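Long-range contacts in type I modular polyketide synthase (Streptomyces albus subsp. albus, PDB 6IYR), which probably transfers an acyl group from an acyl-coenzyme A extender unit to the carrier protein of module 8 in salinomycin assembly: residues Val291-Pro296 and Asp319-Gly324; Trp275-Ala280 and His323-Glu328; Gly257-Ala262 and Gly297-Leu302. One frame throughout, in Å; residues are numbered along the deposited sequence.

In the fold
The three contacts show how a small, largely antiparallel sheet can be backed by helices on one face and border the probable active site on the other. Its strand order 313-316, 257-261, 289-294, 279-286 and two helices give the ferredoxin-like arrangement of acyltransferase small subdomains. Contacts 1 and 2, centres about 7 Å apart, share His323 and Gly324 and join two neighbouring strands to one loop, which reaches a bound phosphate. Contact 3, centred about 8 Å from contact 1 and about 12 Å from contact 2, packs a helix on the sheet. Backbone pairs tie them together: Ser293 O to Ala280 N (2.8 Å) and Val292 N to Val259 O (2.8 Å).

Contact 1 of 3, residues Val291-Pro296 and Asp319-Gly324; sequences VVSGDP and DYASHG. With PO4 (phosphate ion), chain B.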
loop_
_atom_site.group_PDB
_atom_site.type_symbol
_atom_site.label_atom_id
_atom_site.label_comp_id
_atom_site.label_asym_id
_atom_site.label_seq_id
_atom_site.Cartn_x
_atom_site.Cartn_y
_atom_site.Cartn_z
ATOM N N VAL A 291 10.174 15.070 -0.528
ATOM C CA VAL A 291 9.316 15.785 0.407
ATOM C C VAL A 291 10.221 16.507 1.412
ATOM O O VAL A 291 11.185 15.924 1.941
ATOM C CB VAL A 291 8.299 14.842 1.100
ATOM C CG1 VAL A 291 7.464 15.613 2.116
ATOM C CG2 VAL A 291 7.361 14.196 0.077
ATOM N N VAL A 292 9.938 17.789 1.616
ATOM C CA VAL A 292 10.638 18.599 2.582
ATOM C C VAL A 292 9.740 19.007 3.718
ATOM O O VAL A 292 8.589 19.392 3.513
ATOM C CB VAL A 292 11.180 19.863 1.885
ATOM C CG1 VAL A 292 11.757 20.862 2.864
ATOM C CG2 VAL A 292 12.193 19.457 0.855
ATOM N N SER A 293 10.235 18.886 4.940
ATOM C CA SER A 293 9.423 19.232 6.094
ATOM C C SER A 293 10.032 20.423 6.808
ATOM O O SER A 293 11.224 20.616 6.712
ATOM C CB SER A 293 9.330 18.059 7.073
ATOM O OG SER A 293 10.550 17.791 7.737
ATOM N N GLY A 294 9.235 21.136 7.613
ATOM C CA GLY A 294 9.760 22.188 8.459
ATOM C C GLY A 294 8.699 23.223 8.827
ATOM O O GLY A 294 7.504 22.940 8.846
ATOM N N ASP A 295 9.171 24.403 9.186
ATOM C CA ASP A 295 8.344 25.432 9.730
ATOM C C ASP A 295 7.524 26.109 8.650
ATOM O O ASP A 295 7.908 26.166 7.476
ATOM C CB ASP A 295 9.184 26.442 10.512
ATOM C CG ASP A 295 9.788 25.838 11.788
ATOM O OD1 ASP A 295 9.080 25.765 12.822
ATOM O OD2 ASP A 295 10.960 25.391 11.734
ATOM N N PRO A 296 6.293 26.450 9.005
ATOM C CA PRO A 296 5.347 26.894 7.982
ATOM C C PRO A 296 5.918 28.028 7.098
ATOM O O PRO A 296 5.733 28.018 5.893
ATOM C CB PRO A 296 4.152 27.386 8.805
ATOM C CG PRO A 296 4.290 26.722 10.150
ATOM C CD PRO A 296 5.761 26.558 10.375
ATOM N N ASP A 319 -0.034 18.819 9.309
ATOM C CA ASP A 319 0.359 20.018 10.021
ATOM C C ASP A 319 1.472 19.734 11.002
ATOM O O ASP A 319 1.597 20.440 12.000
ATOM C CB ASP A 319 -0.842 20.634 10.744
ATOM C CG ASP A 319 -1.454 19.674 11.737
ATOM O OD1 ASP A 319 -0.782 18.657 12.054
ATOM O OD2 ASP A 319 -2.521 19.999 12.294
ATOM N N TYR A 320 2.305 18.738 10.706
ATOM C CA TYR A 320 3.498 18.512 11.517
ATOM C C TYR A 320 4.639 18.254 10.596
ATOM O O TYR A 320 4.445 17.913 9.432
ATOM C CB TYR A 320 3.330 17.349 12.487
ATOM C CG TYR A 320 2.980 16.047 11.830
ATOM C CD1 TYR A 320 1.653 15.725 11.544
ATOM C CD2 TYR A 320 3.970 15.151 11.426
ATOM C CE1 TYR A 320 1.329 14.598 10.785
ATOM C CE2 TYR A 320 3.636 13.943 10.799
ATOM C CZ TYR A 320 2.310 13.678 10.475
ATOM O OH TYR A 320 1.970 12.546 9.765
ATOM N N ALA A 321 5.819 18.592 11.090
ATOM C CA ALA A 321 7.075 18.411 10.397
ATOM C C ALA A 321 7.879 17.276 11.070
ATOM O O ALA A 321 8.814 17.510 11.852
ATOM C CB ALA A 321 7.870 19.702 10.427
ATOM N N SER A 322 7.589 16.046 10.684
ATOM C CA SER A 322 8.454 14.908 11.066
ATOM C C SER A 322 9.637 14.752 10.106
ATOM O O SER A 322 9.782 15.485 9.114
ATOM C CB SER A 322 7.630 13.630 11.097
ATOM O OG SER A 322 7.084 13.423 9.821
ATOM N N HIS A 323 10.575 13.918 10.510
ATOM C CA HIS A 323 11.735 13.607 9.706
ATOM C C HIS A 323 12.659 14.815 9.631
ATOM O O HIS A 323 13.382 14.991 8.660
ATOM C CB HIS A 323 11.317 13.092 8.323
ATOM C CG HIS A 323 10.418 11.899 8.401
ATOM N ND1 HIS A 323 10.856 10.670 8.851
ATOM C CD2 HIS A 323 9.076 11.796 8.289
ATOM C CE1 HIS A 323 9.817 9.888 9.074
ATOM N NE2 HIS A 323 8.729 10.530 8.699
ATOM N N GLY A 324 12.586 15.645 10.660
ATOM C CA GLY A 324 13.464 16.785 10.817
ATOM C C GLY A 324 13.658 17.137 12.274
ATOM O O GLY A 324 13.202 16.410 13.168
HETATM P P PO4 B . 4.633 10.214 9.378
HETATM O O1 PO4 B . 3.481 10.571 8.459
HETATM O O2 PO4 B . 4.617 10.697 10.839
HETATM O O3 PO4 B . 4.601 8.694 9.375
HETATM O O4 PO4 B . 5.841 10.862 8.758
#
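Ser293 and Ser322 meet through one short hydrogen bond, from Ser293 OG to Ser322 O at 2.8 Å. OG lies between the backbone N and the carbonyl carbon of its own residue and turns to the loop. It meets the carbonyl at a C=O...donor angle of 156°, tilted 24° from the carbonyl plane.

Beside this bond lies the tight part of the contact, which is buried. The methyl of Ala321 presses on the backbone of Gly294, its CB 3.4 Å from Gly294 N and 3.6 Å from Gly294 O, while Ser293 CB stands farther off, 4.0 Å from Ala321 CB. Gly294 takes an extended backbone with positive phi, a conformation readily open to glycine. Away from this packing the two chains diverge, and Asp319 and Pro296 at their far ends are exposed.

Tyr320, Ser322 and His323 turn their polar ends to a phosphate probably taken up from the crystallisation liquor. Phosphate O4 receives hydrogen bonds from Ser322 OG, at 3.0 Å, and from His323 NE2, at 2.9 Å. The latter is bent, with an N-H...acceptor angle of 138°, although O4 lies in the plane of the imidazole at its edge. Tyr320 OH lies 2.8 Å from phosphate O1, and Gln221 N and Arg245 NH1 also bind the ion. His323 NE2 bonds Ser220 OG too, and ND1 bonds Asn375 O, consistent with the Ser-His pair of acyltransferases; Tyr320-His323 reads YASH, the sequence associated with methylmalonyl-specific family members.

Strand 289-294 runs between strands 257-261 and 279-286. Ser293 also touches Met258 and Ala282, whereas Val292 turns to helix 265-273, and the loop leads from strand 313-316 toward helix 331-337.

Contact 2 of 3, residues Trp275-Ala280 and His323-Glu328; sequences WGERLA and HGPQVE. With PO4 (phosphate ion), chain B.
Pro325 sets the CG-CD edge of its ring against Glu277 and Ala280, where a 3-10 turn leads into strand 279-286. Followed from CB, the ring begins at some remove, with Pro325 CB 4.4 Å from Glu277 CB. The next atom, CG, comes closer: Pro325 CG is 3.8 Å from Glu277 O and 4.0 Å from Glu277 CB, so its nearest partners are the backbone oxygen and CB of Glu277. Closing the ring, Pro325 CD rests 3.9 Å from Ala280 CB.

That same methyl is the hub of the contact. Ala280 CB also sits 3.6 Å from Gly324 CA and 3.7 Å from His323 O, a fit made possible by the bare alpha carbon of Gly324. The side chain of His323 leads off toward the phosphate site.

Some polar ends in the two segments find their partners outside the contact: Glu328 forms a salt bridge with Arg374, and Gln326 NE2 bonds Lys255 O. What holds 275-280 to 323-328 directly is van der Waals contact of carbons with one another and with two carbonyl oxygens, its chemistry implying an interface set by shape rather than by directional bonds.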
loop_
_atom_site.group_PDB
_atom_site.type_symbol
_atom_site.label_atom_id
_atom_site.label_comp_id
_atom_site.label_asym_id
_atom_site.label_seq_id
_atom_site.Cartn_x
_atom_site.Cartn_y
_atom_site.Cartn_z
ATOM N N TRP A 275 18.208 27.281 4.484
ATOM C CA TRP A 275 17.304 27.488 5.597
ATOM C C TRP A 275 17.774 26.827 6.861
ATOM O O TRP A 275 17.146 26.976 7.907
ATOM C CB TRP A 275 15.909 26.944 5.224
ATOM C CG TRP A 275 15.108 27.862 4.346
ATOM C CD1 TRP A 275 14.233 28.807 4.769
ATOM C CD2 TRP A 275 15.130 27.958 2.912
ATOM N NE1 TRP A 275 13.705 29.471 3.714
ATOM C CE2 TRP A 275 14.196 28.940 2.555
ATOM C CE3 TRP A 275 15.765 27.241 1.899
ATOM C CZ2 TRP A 275 13.890 29.235 1.240
ATOM C CZ3 TRP A 275 15.448 27.522 0.592
ATOM C CH2 TRP A 275 14.524 28.513 0.273
ATOM N N GLY A 276 18.696 25.883 6.753
ATOM C CA GLY A 276 19.224 25.257 7.968
ATOM C C GLY A 276 18.195 24.387 8.649
ATOM O O GLY A 276 17.321 23.800 7.993
ATOM N N GLU A 277 18.176 24.435 9.974
ATOM C CA GLU A 277 17.206 23.649 10.747
ATOM C C GLU A 277 15.724 24.013 10.577
ATOM O O GLU A 277 14.863 23.396 11.195
ATOM C CB GLU A 277 17.494 23.664 12.239
ATOM C CG GLU A 277 18.800 24.286 12.651
ATOM C CD GLU A 277 19.948 23.388 12.347
ATOM O OE1 GLU A 277 21.086 23.770 12.679
ATOM O OE2 GLU A 277 19.700 22.322 11.736
ATOM N N ARG A 278 15.433 25.029 9.792
ATOM C CA ARG A 278 14.059 25.406 9.537
ATOM C C ARG A 278 13.384 24.480 8.510
ATOM O O ARG A 278 12.184 24.520 8.358
ATOM C CB ARG A 278 13.962 26.862 9.091
ATOM C CG ARG A 278 14.530 27.867 10.069
ATOM C CD ARG A 278 14.326 29.281 9.564
ATOM N NE ARG A 278 12.924 29.615 9.548
ATOM C CZ ARG A 278 12.322 30.304 8.598
ATOM N NH1 ARG A 278 11.031 30.535 8.688
ATOM N NH2 ARG A 278 13.005 30.754 7.566
ATOM N N LEU A 279 14.185 23.689 7.801
ATOM C CA LEU A 279 13.736 22.755 6.769
ATOM C C LEU A 279 14.536 21.470 6.909
ATOM O O LEU A 279 15.576 21.462 7.551
ATOM C CB LEU A 279 13.960 23.287 5.355
ATOM C CG LEU A 279 13.130 24.489 4.931
ATOM C CD1 LEU A 279 13.474 24.885 3.513
ATOM C CD2 LEU A 279 11.627 24.234 5.075
ATOM N N ALA A 280 13.990 20.370 6.416
ATOM C CA ALA A 280 14.706 19.107 6.437
ATOM C C ALA A 280 14.256 18.292 5.239
ATOM O O ALA A 280 13.116 18.416 4.755
ATOM C CB ALA A 280 14.448 18.367 7.738
ATOM N N HIS A 323 10.575 13.918 10.510
ATOM C CA HIS A 323 11.735 13.607 9.706
ATOM C C HIS A 323 12.659 14.815 9.631
ATOM O O HIS A 323 13.382 14.991 8.660
ATOM C CB HIS A 323 11.317 13.092 8.323
ATOM C CG HIS A 323 10.418 11.899 8.401
ATOM N ND1 HIS A 323 10.856 10.670 8.851
ATOM C CD2 HIS A 323 9.076 11.796 8.289
ATOM C CE1 HIS A 323 9.817 9.888 9.074
ATOM N NE2 HIS A 323 8.729 10.530 8.699
ATOM N N GLY A 324 12.586 15.645 10.660
ATOM C CA GLY A 324 13.464 16.785 10.817
ATOM C C GLY A 324 13.658 17.137 12.274
ATOM O O GLY A 324 13.202 16.410 13.168
ATOM N N PRO A 325 14.350 18.264 12.533
ATOM C CA PRO A 325 14.754 18.675 13.875
ATOM C C PRO A 325 13.628 18.881 14.845
ATOM O O PRO A 325 13.834 18.698 16.035
ATOM C CB PRO A 325 15.486 20.020 13.639
ATOM C CG PRO A 325 15.983 19.930 12.226
ATOM C CD PRO A 325 14.942 19.120 11.488
ATOM N N GLN A 326 12.402 19.141 14.392
ATOM C CA GLN A 326 11.369 19.381 15.386
ATOM C C GLN A 326 11.164 18.148 16.273
ATOM O O GLN A 326 10.663 18.242 17.392
ATOM C CB GLN A 326 10.042 19.798 14.753
ATOM C CG GLN A 326 10.042 21.219 14.240
ATOM C CD GLN A 326 8.668 21.721 13.838
ATOM O OE1 GLN A 326 7.640 21.347 14.429
ATOM N NE2 GLN A 326 8.645 22.611 12.842
ATOM N N VAL A 327 11.422 16.975 15.697
ATOM C CA VAL A 327 11.167 15.703 16.372
ATOM C C VAL A 327 12.035 15.546 17.647
ATOM O O VAL A 327 11.721 14.761 18.552
ATOM C CB VAL A 327 11.453 14.549 15.348
ATOM C CG1 VAL A 327 11.430 13.202 16.009
ATOM C CG2 VAL A 327 10.396 14.590 14.241
ATOM N N GLU A 328 13.121 16.306 17.733
ATOM C CA GLU A 328 14.017 16.212 18.925
ATOM C C GLU A 328 13.257 16.519 20.175
ATOM O O GLU A 328 13.493 15.934 21.213
ATOM C CB GLU A 328 15.225 17.159 18.797
ATOM C CG GLU A 328 16.259 16.592 17.822
ATOM C CD GLU A 328 17.211 17.621 17.195
ATOM O OE1 GLU A 328 17.134 18.835 17.506
ATOM O OE2 GLU A 328 18.046 17.201 16.359
HETATM P P PO4 B . 4.633 10.214 9.378
HETATM O O1 PO4 B . 3.481 10.571 8.459
HETATM O O2 PO4 B . 4.617 10.697 10.839
HETATM O O3 PO4 B . 4.601 8.694 9.375
HETATM O O4 PO4 B . 5.841 10.862 8.758
#

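Contact 3 of 3, residues Gly257-Ala262 and Gly297-Leu302; sequences GMVSVA and GALDEL
Leu299 and Val259 form the apolar centre of this contact, their side chains lying alongside and running past each other. Val259 CG1 comes within 3.4 Å of Leu299 CG, tighter than usual, and the nearly eclipsed chi2 of Leu299, 9°, is consistent with a strained side chain, if the modelled rotamer is right. The second valine branch has a separate partner: Val259 CG2 lies 3.7 Å from Leu302 CD2. Leu302 reaches it with CG anti to the backbone N (chi1 173°), and Leu302 CD2 more loosely approaches Val261 CG2 at 4.3 Å.

A second kind of contact sets a methyl against main chain. Leu299 CD2 lies 3.4 Å from Gly257 C and 3.5 Å from Gly257 O, where the glycine leaves the strand backbone bare.

Polar bonds lie round the margins: Ser260 OG bonds Arg314 O, and Glu301 OE1 forms a salt bridge with Arg278 NH2 and accepts a hydrogen bond from Trp275 NE1.

Helix 296-308 lies along the sheet, its segment axis 8.7 Å from that of strand 257-261 and inclined by 15°. Strand 257-261 runs between strands 313-316 and 289-294; Leu302 also touches Val292 and Leu299 touches Leu279, while Met258 starts away from the helix and touches Ala282 and Ser293.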
loop_
_atom_site.group_PDB
_atom_site.type_symbol
_atom_site.label_atom_id
_atom_site.label_comp_id
_atom_site.label_asym_id
_atom_site.label_seq_id
_atom_site.Cartn_x
_atom_site.Cartn_y
_atom_site.Cartn_z
ATOM N N GLY A 257 4.853 21.525 8.639
ATOM C CA GLY A 257 4.174 20.956 7.493
ATOM C C GLY A 257 5.179 20.270 6.608
ATOM O O GLY A 257 6.375 20.142 6.975
ATOM N N MET A 258 4.734 19.925 5.413
ATOM C CA MET A 258 5.576 19.299 4.435
ATOM C C MET A 258 5.182 19.742 3.069
ATOM O O MET A 258 4.012 20.045 2.831
ATOM C CB MET A 258 5.421 17.801 4.518
ATOM C CG MET A 258 5.666 17.267 5.898
ATOM S SD MET A 258 5.729 15.460 5.814
ATOM C CE MET A 258 7.357 15.233 5.143
ATOM N N VAL A 259 6.166 19.835 2.185
ATOM C CA VAL A 259 5.886 20.114 0.812
ATOM C C VAL A 259 6.621 19.127 -0.092
ATOM O O VAL A 259 7.784 18.747 0.153
ATOM C CB VAL A 259 6.177 21.589 0.399
ATOM C CG1 VAL A 259 5.802 22.585 1.486
ATOM C CG2 VAL A 259 7.591 21.790 -0.056
ATOM N N SER A 260 5.921 18.698 -1.132
ATOM C CA SER A 260 6.515 17.850 -2.164
ATOM C C SER A 260 7.228 18.734 -3.158
ATOM O O SER A 260 6.735 19.818 -3.523
ATOM C CB SER A 260 5.454 17.046 -2.900
ATOM O OG SER A 260 4.499 17.933 -3.438
ATOM N N VAL A 261 8.400 18.286 -3.573
ATOM C CA VAL A 261 9.214 19.007 -4.535
ATOM C C VAL A 261 9.650 18.045 -5.600
ATOM O O VAL A 261 10.243 16.986 -5.303
ATOM C CB VAL A 261 10.472 19.583 -3.882
ATOM C CG1 VAL A 261 11.184 20.477 -4.866
ATOM C CG2 VAL A 261 10.104 20.366 -2.631
ATOM N N ALA A 262 9.302 18.376 -6.835
ATOM C CA ALA A 262 9.587 17.510 -7.963
ATOM C C ALA A 262 10.985 17.799 -8.422
ATOM O O ALA A 262 11.168 18.378 -9.462
ATOM C CB ALA A 262 8.607 17.745 -9.115
ATOM N N GLY A 297 6.595 29.001 7.700
ATOM C CA GLY A 297 7.078 30.187 6.932
ATOM C C GLY A 297 8.195 29.786 5.991
ATOM O O GLY A 297 8.266 30.210 4.805
ATOM N N ALA A 298 9.012 28.855 6.458
ATOM C CA ALA A 298 10.120 28.360 5.607
ATOM C C ALA A 298 9.603 27.581 4.424
ATOM O O ALA A 298 10.126 27.673 3.308
ATOM C CB ALA A 298 11.070 27.514 6.432
ATOM N N LEU A 299 8.513 26.855 4.636
ATOM C CA LEU A 299 7.920 26.091 3.572
ATOM C C LEU A 299 7.327 27.023 2.516
ATOM O O LEU A 299 7.340 26.702 1.327
ATOM C CB LEU A 299 6.801 25.213 4.125
ATOM C CG LEU A 299 6.978 23.749 4.501
ATOM C CD1 LEU A 299 8.386 23.235 4.501
ATOM C CD2 LEU A 299 6.265 23.408 5.792
ATOM N N ASP A 300 6.656 28.083 2.941
ATOM C CA ASP A 300 6.151 29.067 1.954
ATOM C C ASP A 300 7.290 29.607 1.063
ATOM O O ASP A 300 7.106 29.824 -0.132
ATOM C CB ASP A 300 5.461 30.262 2.656
ATOM C CG ASP A 300 4.118 29.894 3.301
ATOM O OD1 ASP A 300 3.481 28.936 2.842
ATOM O OD2 ASP A 300 3.750 30.504 4.315
ATOM N N GLU A 301 8.410 29.979 1.671
ATOM C CA GLU A 301 9.494 30.561 0.881
ATOM C C GLU A 301 10.239 29.525 0.056
ATOM O O GLU A 301 10.615 29.795 -1.078
ATOM C CB GLU A 301 10.457 31.379 1.734
ATOM C CG GLU A 301 10.484 30.949 3.164
ATOM C CD GLU A 301 11.035 31.989 4.114
ATOM O OE1 GLU A 301 12.036 31.645 4.764
ATOM O OE2 GLU A 301 10.386 33.036 4.353
ATOM N N LEU A 302 10.222 28.277 0.513
ATOM C CA LEU A 302 10.724 27.176 -0.337
ATOM C C LEU A 302 9.901 27.003 -1.614
ATOM O O LEU A 302 10.446 26.941 -2.734
ATOM C CB LEU A 302 10.732 25.844 0.456
ATOM C CG LEU A 302 11.088 24.638 -0.438
ATOM C CD1 LEU A 302 12.522 24.790 -0.882
ATOM C CD2 LEU A 302 10.903 23.346 0.335
#